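Local coordinates for cell surface protein (Faecalibacterium prausnitzii A2-165, PDB 4GT6) that is of unknown function but, as an extracellular leucine-rich repeat protein of the BspA type, probably binds other proteins at the cell surface, at residues Y266-V277 and A289-I299; S216-L224 and Y233-R242. One frame throughout, in Å; residues are numbered along the deposited sequence. Where two conformers were deposited one is given.

Both contacts belong to the leucine-rich repeat body of the chain and follow one another along it: contact 2 closes at Arg242 before contact 1 opens at Tyr266, and their centres lie about 15 Å apart. Contact 2 is an antiparallel hairpin-like pairing with a bulge, whereas contact 1 stacks two successive parallel turns of the solenoid. They meet where Tyr266 CB packs 3.5 Å from Arg242 O and Leu267 CD1 lies 3.9 Å from Tyr238 OH. The strand 246-248 joins them too, pairing with 269-271 and receiving Val223 and Leu235 through Phe247. A sodium ion sits beside contact 1, bound by Ser297 O at 2.4 Å, by Glu320 O and by waters.

Contact 1: Y266-V277 and A289-I299; sequences YLASVKMPDSVV and ALQDIEFSSRI. With NA (sodium ion), chain R; EDO (1,2-ethanediol), chain I.
Lys271 and Glu294 reach across two neighbouring parallel strands, 269-271 and 292-294, stacked coil on coil as in a leucine-rich repeat solenoid of the BspA type. Lysine 271 has two conformers; in the one described, its chain is extended until a final bend (chi4 -57°), and Lys271 NZ comes 2.8 Å from Glu294 OE1 in a salt bridge, meeting that oxygen nearly along its C-O axis. Ser269 and Asp292 stand on the same sheet face, linked through a water.

On the other face of the sheet, the one bearing Val270 and Ile293, Val270 CG1 lies against Ile293 CG1. Further along, selenomethionine Met272 runs beside Phe295, pointing the same way, and its CE comes within 3.6 Å of Phe295 CD1. Ile293 CG2 rests over the centre of one face of the phenyl ring. Backbone bonds tie the strands together: Val270 N to Asp292 O, Glu294 N to Val270 O and Met272 N to Glu294 O, while Ala268 O accepts from the amides of both Gln291 and Asp292.

Beyond the strands, a chi1 of 162° holds the Ser296 hydroxyl anti to the backbone N and within reach of Val276 O. Ser296 OG donates to Val276 O at 2.7 Å, in the carbonyl plane, and accepts from Arg298 N at 3.0 Å, closing an ST turn. With an alanine here, Val276 O would probably lose its donor and Arg298 N its acceptor, leaving the turn freer to shift. Asp274 OD1 takes Ser297 N at 2.9 Å from above the carboxylate plane, pinning the residue whose carbonyl oxygen binds sodium; Glu320 O and four waters complete that site. Last, Arg298 lies alongside Val277, whose CG1 sits 3.5 Å above the guanidinium plane, over its centre.

Contact 2: S216-L224 and Y233-R242; sequences SYPAIDNVL and YALIRYPSQR
Leu224 and Arg237 form an antiparallel hydrogen-bonded pair where the loop 216-224 runs into its strand. Leu224 N donates to Arg237 O at 2.8 Å, and Leu224 O accepts from both Ile236 N and Arg237 N, a classic beta bulge at the edge of the four-stranded mixed sheet.

Apolar contacts join the two segments. Val223 spreads its two methyls: CG1, set trans to the backbone N by a chi1 of 175°, meets Leu235 CG at 3.6 Å, while CG2 approaches Tyr238 CD2. Ile236 CD1 touches Leu224 CD2 and also comes to the edge of the Tyr217 ring. Pro218 CG lies at the edge of the Tyr233 ring, in its plane, and Ile220 CD1 is 3.5 Å from Tyr233 CE2.

The polar contacts gather at Arg242, whose extended chain carries NH1 to Asp221 O at 2.6 Å. Arg242 NH2 makes a long salt bridge, with weak bonds to both carboxylate oxygens of Asp221; the carboxylate and guanidinium planes are 89° apart. NE pairs with Asp244.

The short bond to Asp221 O is thus the main tie to the Asp221-Asn222 turn, with weak help from Asn222 O and the Asp221 carboxylate, while Asp244 probably steadies the guanidinium.

Contact 1: Y266-V277 and A289-I299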
# COMPACT_ATOMS: atom_id res chain seq x y z
N TYR A 266 15.80 14.02 0.05
CA TYR A 266 17.19 14.49 0.10
C TYR A 266 18.10 13.94 -0.99
O TYR A 266 19.15 14.55 -1.25
CB TYR A 266 17.82 14.13 1.46
CG TYR A 266 17.06 14.72 2.64
CD1 TYR A 266 17.31 16.01 3.08
CD2 TYR A 266 16.12 13.96 3.33
CE1 TYR A 266 16.60 16.56 4.15
CE2 TYR A 266 15.41 14.50 4.41
CZ TYR A 266 15.66 15.80 4.82
OH TYR A 266 14.99 16.33 5.89
N LEU A 267 17.77 12.77 -1.55
CA LEU A 267 18.63 12.12 -2.55
C LEU A 267 18.87 13.03 -3.76
O LEU A 267 17.92 13.42 -4.44
CB LEU A 267 17.99 10.79 -2.99
CG LEU A 267 18.86 9.89 -3.90
CD1 LEU A 267 20.14 9.42 -3.19
CD2 LEU A 267 18.08 8.70 -4.37
N ALA A 268 20.16 13.38 -4.00
CA ALA A 268 20.54 14.30 -5.09
C ALA A 268 21.25 13.59 -6.25
O ALA A 268 21.23 14.08 -7.37
CB ALA A 268 21.44 15.41 -4.54
N SER A 269 21.87 12.43 -5.97
CA SER A 269 22.63 11.71 -6.99
C SER A 269 22.43 10.22 -6.84
O SER A 269 22.55 9.72 -5.73
CB SER A 269 24.11 12.06 -6.83
OG SER A 269 24.91 11.34 -7.76
N VAL A 270 22.14 9.51 -7.93
CA VAL A 270 22.01 8.06 -7.85
C VAL A 270 22.89 7.42 -8.94
O VAL A 270 23.01 7.97 -10.04
CB VAL A 270 20.53 7.56 -7.90
CG1 VAL A 270 19.84 7.90 -9.22
CG2 VAL A 270 20.41 6.06 -7.57
N LYS A 271 23.52 6.27 -8.60
CA LYS A 271 24.35 5.54 -9.56
C LYS A 271 23.87 4.10 -9.62
O LYS A 271 23.62 3.49 -8.58
CB LYS A 271 25.84 5.63 -9.20
CG LYS A 271 26.37 7.04 -9.43
CD LYS A 271 27.82 7.26 -9.04
CE LYS A 271 28.20 8.72 -9.18
NZ LYS A 271 27.98 9.24 -10.56
N MSE A 272 23.64 3.59 -10.84
CA MSE A 272 23.17 2.22 -11.07
C MSE A 272 24.30 1.35 -11.56
O MSE A 272 24.98 1.78 -12.49
CB MSE A 272 22.07 2.16 -12.16
CG MSE A 272 20.85 2.91 -11.86
SE MSE A 272 19.67 2.55 -13.35
CE MSE A 272 18.77 4.25 -13.12
N PRO A 273 24.45 0.10 -11.05
CA PRO A 273 25.44 -0.81 -11.63
C PRO A 273 24.89 -1.38 -12.94
O PRO A 273 23.65 -1.40 -13.14
CB PRO A 273 25.56 -1.90 -10.55
CG PRO A 273 24.18 -2.00 -9.98
CD PRO A 273 23.65 -0.56 -10.00
N ASP A 274 25.78 -1.95 -13.78
CA ASP A 274 25.34 -2.55 -15.05
C ASP A 274 24.58 -3.87 -14.83
O ASP A 274 23.95 -4.36 -15.76
CB ASP A 274 26.51 -2.73 -16.02
CG ASP A 274 27.11 -1.41 -16.49
OD1 ASP A 274 26.38 -0.38 -16.50
OD2 ASP A 274 28.30 -1.40 -16.86
N SER A 275 24.58 -4.40 -13.58
CA SER A 275 23.78 -5.60 -13.26
C SER A 275 22.28 -5.26 -13.29
O SER A 275 21.47 -6.17 -13.44
CB SER A 275 24.18 -6.20 -11.91
OG SER A 275 24.04 -5.31 -10.82
N VAL A 276 21.90 -3.96 -13.18
CA VAL A 276 20.47 -3.56 -13.24
C VAL A 276 19.99 -3.71 -14.68
O VAL A 276 20.53 -3.07 -15.59
CB VAL A 276 20.21 -2.13 -12.69
CG1 VAL A 276 18.76 -1.69 -12.98
CG2 VAL A 276 20.48 -2.06 -11.18
N VAL A 277 18.99 -4.57 -14.88
CA VAL A 277 18.46 -4.82 -16.24
C VAL A 277 17.06 -4.22 -16.42
O VAL A 277 16.58 -4.14 -17.55
CB VAL A 277 18.49 -6.31 -16.66
CG1 VAL A 277 19.92 -6.84 -16.66
CG2 VAL A 277 17.57 -7.18 -15.80
N ALA A 289 15.01 16.68 -5.04
CA ALA A 289 16.41 17.10 -4.95
C ALA A 289 17.28 16.34 -5.96
O ALA A 289 18.46 16.66 -6.09
CB ALA A 289 16.94 16.88 -3.55
N LEU A 290 16.70 15.39 -6.71
CA LEU A 290 17.44 14.54 -7.64
C LEU A 290 17.96 15.34 -8.82
O LEU A 290 17.19 15.93 -9.58
CB LEU A 290 16.59 13.33 -8.09
CG LEU A 290 17.31 12.23 -8.90
CD1 LEU A 290 18.49 11.62 -8.11
CD2 LEU A 290 16.34 11.14 -9.33
N GLN A 291 19.30 15.37 -8.96
CA GLN A 291 19.94 16.13 -10.03
C GLN A 291 20.81 15.28 -10.94
O GLN A 291 20.97 15.63 -12.11
CB GLN A 291 20.80 17.25 -9.45
CG GLN A 291 20.00 18.45 -8.98
CD GLN A 291 20.91 19.62 -8.68
OE1 GLN A 291 21.25 19.89 -7.53
NE2 GLN A 291 21.34 20.32 -9.73
N ASP A 292 21.43 14.21 -10.41
CA ASP A 292 22.33 13.39 -11.23
C ASP A 292 21.96 11.93 -11.19
O ASP A 292 21.71 11.38 -10.11
CB ASP A 292 23.78 13.56 -10.73
CG ASP A 292 24.30 14.98 -10.85
OD1 ASP A 292 24.36 15.49 -11.98
OD2 ASP A 292 24.68 15.56 -9.81
N ILE A 293 21.86 11.33 -12.37
CA ILE A 293 21.53 9.91 -12.52
C ILE A 293 22.54 9.28 -13.47
O ILE A 293 22.72 9.77 -14.58
CB ILE A 293 20.07 9.70 -13.06
CG1 ILE A 293 19.03 10.32 -12.12
CG2 ILE A 293 19.78 8.18 -13.27
CD1 ILE A 293 18.15 11.28 -12.80
N GLU A 294 23.22 8.21 -13.01
CA GLU A 294 24.13 7.40 -13.82
C GLU A 294 23.40 6.08 -14.06
O GLU A 294 23.11 5.35 -13.11
CB GLU A 294 25.48 7.22 -13.11
CG GLU A 294 26.52 6.48 -13.94
CD GLU A 294 27.92 6.46 -13.36
OE1 GLU A 294 28.30 7.44 -12.68
OE2 GLU A 294 28.66 5.48 -13.63
N PHE A 295 23.03 5.83 -15.31
CA PHE A 295 22.26 4.66 -15.68
C PHE A 295 23.10 3.44 -15.91
O PHE A 295 24.24 3.54 -16.34
CB PHE A 295 21.52 4.94 -16.99
CG PHE A 295 20.41 5.96 -16.87
CD1 PHE A 295 19.15 5.59 -16.41
CD2 PHE A 295 20.63 7.29 -17.22
CE1 PHE A 295 18.12 6.54 -16.30
CE2 PHE A 295 19.59 8.23 -17.13
CZ PHE A 295 18.35 7.85 -16.68
N SER A 296 22.47 2.27 -15.74
CA SER A 296 23.03 0.99 -16.12
C SER A 296 23.09 0.92 -17.66
O SER A 296 22.15 1.39 -18.32
CB SER A 296 22.12 -0.12 -15.61
OG SER A 296 22.42 -1.32 -16.30
N SER A 297 24.12 0.25 -18.21
CA SER A 297 24.23 0.07 -19.67
C SER A 297 23.29 -1.05 -20.17
O SER A 297 23.23 -1.28 -21.38
CB SER A 297 25.68 -0.27 -20.04
OG SER A 297 26.01 -1.56 -19.53
N ARG A 298 22.59 -1.77 -19.25
CA ARG A 298 21.76 -2.92 -19.65
C ARG A 298 20.24 -2.67 -19.56
O ARG A 298 19.46 -3.56 -19.91
CB ARG A 298 22.17 -4.17 -18.86
CG ARG A 298 23.58 -4.66 -19.30
CD ARG A 298 24.09 -5.87 -18.54
NE ARG A 298 23.31 -7.08 -18.81
CZ ARG A 298 23.03 -8.02 -17.91
NH1 ARG A 298 23.44 -7.87 -16.65
NH2 ARG A 298 22.33 -9.09 -18.24
N ILE A 299 19.82 -1.47 -19.18
CA ILE A 299 18.39 -1.18 -19.19
C ILE A 299 17.99 -0.82 -20.63
O ILE A 299 18.81 -0.25 -21.35
CB ILE A 299 17.98 -0.11 -18.17
CG1 ILE A 299 18.77 1.20 -18.37
CG2 ILE A 299 18.15 -0.66 -16.73
CD1 ILE A 299 18.07 2.46 -17.73
NA NA R . 22.55 0.38 -22.93
C1 EDO I . 27.17 2.73 -14.96
O1 EDO I . 26.86 1.42 -14.50
C2 EDO I . 27.93 2.65 -16.32
O2 EDO I . 27.09 2.12 -17.33
O HOH W 1 15.24 13.91 -4.24
O HOH W 2 26.93 13.40 -8.77
O HOH W 3 28.99 -1.05 -19.63
O HOH W 4 21.62 -8.81 -13.82
O HOH W 5 17.26 -5.05 -20.07
O HOH W 6 21.16 1.21 -21.07
O HOH W 7 20.66 -1.11 -23.34
O HOH W 8 23.82 -0.74 -24.70
O HOH W 9 24.38 1.94 -22.65

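Contact 2: S216-L224 and Y233-R242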
# COMPACT_ATOMS: atom_id res chain seq x y z
N SER A 216 15.07 -13.61 2.92
CA SER A 216 14.50 -13.33 1.59
C SER A 216 14.40 -11.84 1.34
O SER A 216 14.40 -11.41 0.18
CB SER A 216 13.10 -13.93 1.46
OG SER A 216 13.17 -15.34 1.41
N TYR A 217 14.26 -11.04 2.42
CA TYR A 217 14.09 -9.59 2.27
C TYR A 217 15.05 -8.88 3.19
O TYR A 217 14.64 -8.30 4.20
CB TYR A 217 12.62 -9.17 2.52
CG TYR A 217 11.72 -9.63 1.40
CD1 TYR A 217 11.50 -8.84 0.27
CD2 TYR A 217 11.16 -10.91 1.41
CE1 TYR A 217 10.70 -9.27 -0.78
CE2 TYR A 217 10.40 -11.38 0.34
CZ TYR A 217 10.16 -10.55 -0.75
OH TYR A 217 9.40 -11.03 -1.78
N PRO A 218 16.36 -8.95 2.89
CA PRO A 218 17.33 -8.33 3.81
C PRO A 218 17.35 -6.81 3.73
O PRO A 218 17.01 -6.21 2.71
CB PRO A 218 18.68 -8.91 3.33
CG PRO A 218 18.49 -9.13 1.84
CD PRO A 218 17.03 -9.60 1.73
N ALA A 219 17.75 -6.19 4.84
CA ALA A 219 17.97 -4.75 4.86
C ALA A 219 19.48 -4.59 4.80
O ALA A 219 20.19 -5.09 5.68
CB ALA A 219 17.35 -4.11 6.11
N ILE A 220 19.98 -4.08 3.66
CA ILE A 220 21.43 -3.98 3.43
C ILE A 220 21.76 -2.50 3.33
O ILE A 220 21.24 -1.80 2.44
CB ILE A 220 21.82 -4.76 2.15
CG1 ILE A 220 21.40 -6.23 2.21
CG2 ILE A 220 23.31 -4.61 1.89
CD1 ILE A 220 21.54 -7.01 0.88
N ASP A 221 22.58 -2.00 4.27
CA ASP A 221 22.94 -0.58 4.31
C ASP A 221 21.64 0.29 4.31
O ASP A 221 21.49 1.24 3.53
CB ASP A 221 23.88 -0.22 3.14
CG ASP A 221 24.32 1.24 3.07
OD1 ASP A 221 24.56 1.84 4.14
OD2 ASP A 221 24.43 1.78 1.93
N ASN A 222 20.68 -0.09 5.17
CA ASN A 222 19.40 0.62 5.40
C ASN A 222 18.55 0.77 4.10
O ASN A 222 17.95 1.81 3.86
CB ASN A 222 19.67 2.00 6.03
CG ASN A 222 18.41 2.65 6.57
OD1 ASN A 222 17.47 1.97 6.93
ND2 ASN A 222 18.38 3.95 6.62
N VAL A 223 18.53 -0.26 3.28
CA VAL A 223 17.74 -0.28 2.05
C VAL A 223 17.11 -1.66 2.01
O VAL A 223 17.79 -2.63 2.33
CB VAL A 223 18.61 0.02 0.78
CG1 VAL A 223 17.79 -0.14 -0.49
CG2 VAL A 223 19.23 1.41 0.85
N LEU A 224 15.81 -1.75 1.64
CA LEU A 224 15.17 -3.07 1.61
C LEU A 224 15.30 -3.69 0.23
O LEU A 224 14.99 -3.05 -0.78
CB LEU A 224 13.68 -2.95 2.00
CG LEU A 224 12.94 -4.28 2.23
CD1 LEU A 224 13.53 -5.07 3.43
CD2 LEU A 224 11.44 -3.99 2.49
N TYR A 233 19.29 -9.67 -6.60
CA TYR A 233 18.51 -8.85 -5.71
C TYR A 233 17.68 -7.85 -6.50
O TYR A 233 18.12 -7.39 -7.56
CB TYR A 233 19.42 -8.05 -4.76
CG TYR A 233 20.17 -8.86 -3.73
CD1 TYR A 233 21.29 -9.59 -4.08
CD2 TYR A 233 19.82 -8.80 -2.39
CE1 TYR A 233 22.04 -10.28 -3.13
CE2 TYR A 233 20.55 -9.51 -1.42
CZ TYR A 233 21.68 -10.22 -1.80
OH TYR A 233 22.41 -10.89 -0.84
N ALA A 234 16.53 -7.48 -5.97
CA ALA A 234 15.73 -6.38 -6.48
C ALA A 234 15.69 -5.34 -5.37
O ALA A 234 15.46 -5.71 -4.21
CB ALA A 234 14.31 -6.84 -6.85
N LEU A 235 15.94 -4.07 -5.69
CA LEU A 235 15.85 -3.02 -4.67
C LEU A 235 14.38 -2.64 -4.56
O LEU A 235 13.78 -2.22 -5.56
CB LEU A 235 16.71 -1.79 -5.09
CG LEU A 235 17.04 -0.79 -3.98
CD1 LEU A 235 18.28 0.02 -4.35
CD2 LEU A 235 15.87 0.21 -3.71
N ILE A 236 13.77 -2.82 -3.38
CA ILE A 236 12.34 -2.58 -3.29
C ILE A 236 11.97 -1.32 -2.49
O ILE A 236 10.94 -0.72 -2.80
CB ILE A 236 11.57 -3.85 -2.82
CG1 ILE A 236 11.84 -4.22 -1.36
CG2 ILE A 236 11.80 -5.08 -3.82
CD1 ILE A 236 10.96 -5.37 -0.86
N ARG A 237 12.80 -0.88 -1.50
CA ARG A 237 12.46 0.32 -0.75
C ARG A 237 13.70 1.04 -0.21
O ARG A 237 14.41 0.53 0.66
CB ARG A 237 11.49 0.01 0.43
CG ARG A 237 11.04 1.21 1.25
CD ARG A 237 10.02 2.09 0.50
NE ARG A 237 10.67 3.20 -0.21
CZ ARG A 237 10.01 4.11 -0.93
NH1 ARG A 237 8.70 3.99 -1.12
NH2 ARG A 237 10.66 5.14 -1.47
N TYR A 238 13.94 2.23 -0.76
CA TYR A 238 14.96 3.16 -0.27
C TYR A 238 14.21 4.14 0.65
O TYR A 238 13.17 4.65 0.23
CB TYR A 238 15.65 3.87 -1.43
CG TYR A 238 16.76 4.81 -0.98
CD1 TYR A 238 16.48 6.14 -0.65
CD2 TYR A 238 18.08 4.39 -0.96
CE1 TYR A 238 17.49 7.00 -0.23
CE2 TYR A 238 19.11 5.26 -0.57
CZ TYR A 238 18.80 6.56 -0.21
OH TYR A 238 19.81 7.41 0.18
N PRO A 239 14.67 4.40 1.89
CA PRO A 239 13.87 5.24 2.81
C PRO A 239 13.81 6.69 2.34
O PRO A 239 14.85 7.30 2.12
CB PRO A 239 14.56 5.08 4.18
CG PRO A 239 15.80 4.31 3.95
CD PRO A 239 15.91 3.88 2.52
N SER A 240 12.59 7.21 2.11
CA SER A 240 12.41 8.56 1.55
C SER A 240 13.03 9.68 2.39
O SER A 240 13.41 10.70 1.83
CB SER A 240 10.92 8.86 1.36
OG SER A 240 10.40 8.05 0.32
N GLN A 241 13.14 9.49 3.71
CA GLN A 241 13.71 10.51 4.59
C GLN A 241 15.21 10.30 4.84
O GLN A 241 15.81 11.08 5.59
CB GLN A 241 12.92 10.58 5.91
CG GLN A 241 11.51 11.15 5.71
CD GLN A 241 11.53 12.59 5.23
OE1 GLN A 241 12.32 13.42 5.69
NE2 GLN A 241 10.67 12.92 4.30
N ARG A 242 15.85 9.34 4.15
CA ARG A 242 17.30 9.13 4.28
C ARG A 242 18.02 10.40 3.78
O ARG A 242 17.78 10.84 2.65
CB ARG A 242 17.73 7.89 3.52
CG ARG A 242 19.18 7.58 3.68
CD ARG A 242 19.42 6.16 3.27
NE ARG A 242 20.86 5.90 3.21
CZ ARG A 242 21.36 4.68 3.06
NH1 ARG A 242 20.56 3.64 2.93
NH2 ARG A 242 22.67 4.50 3.05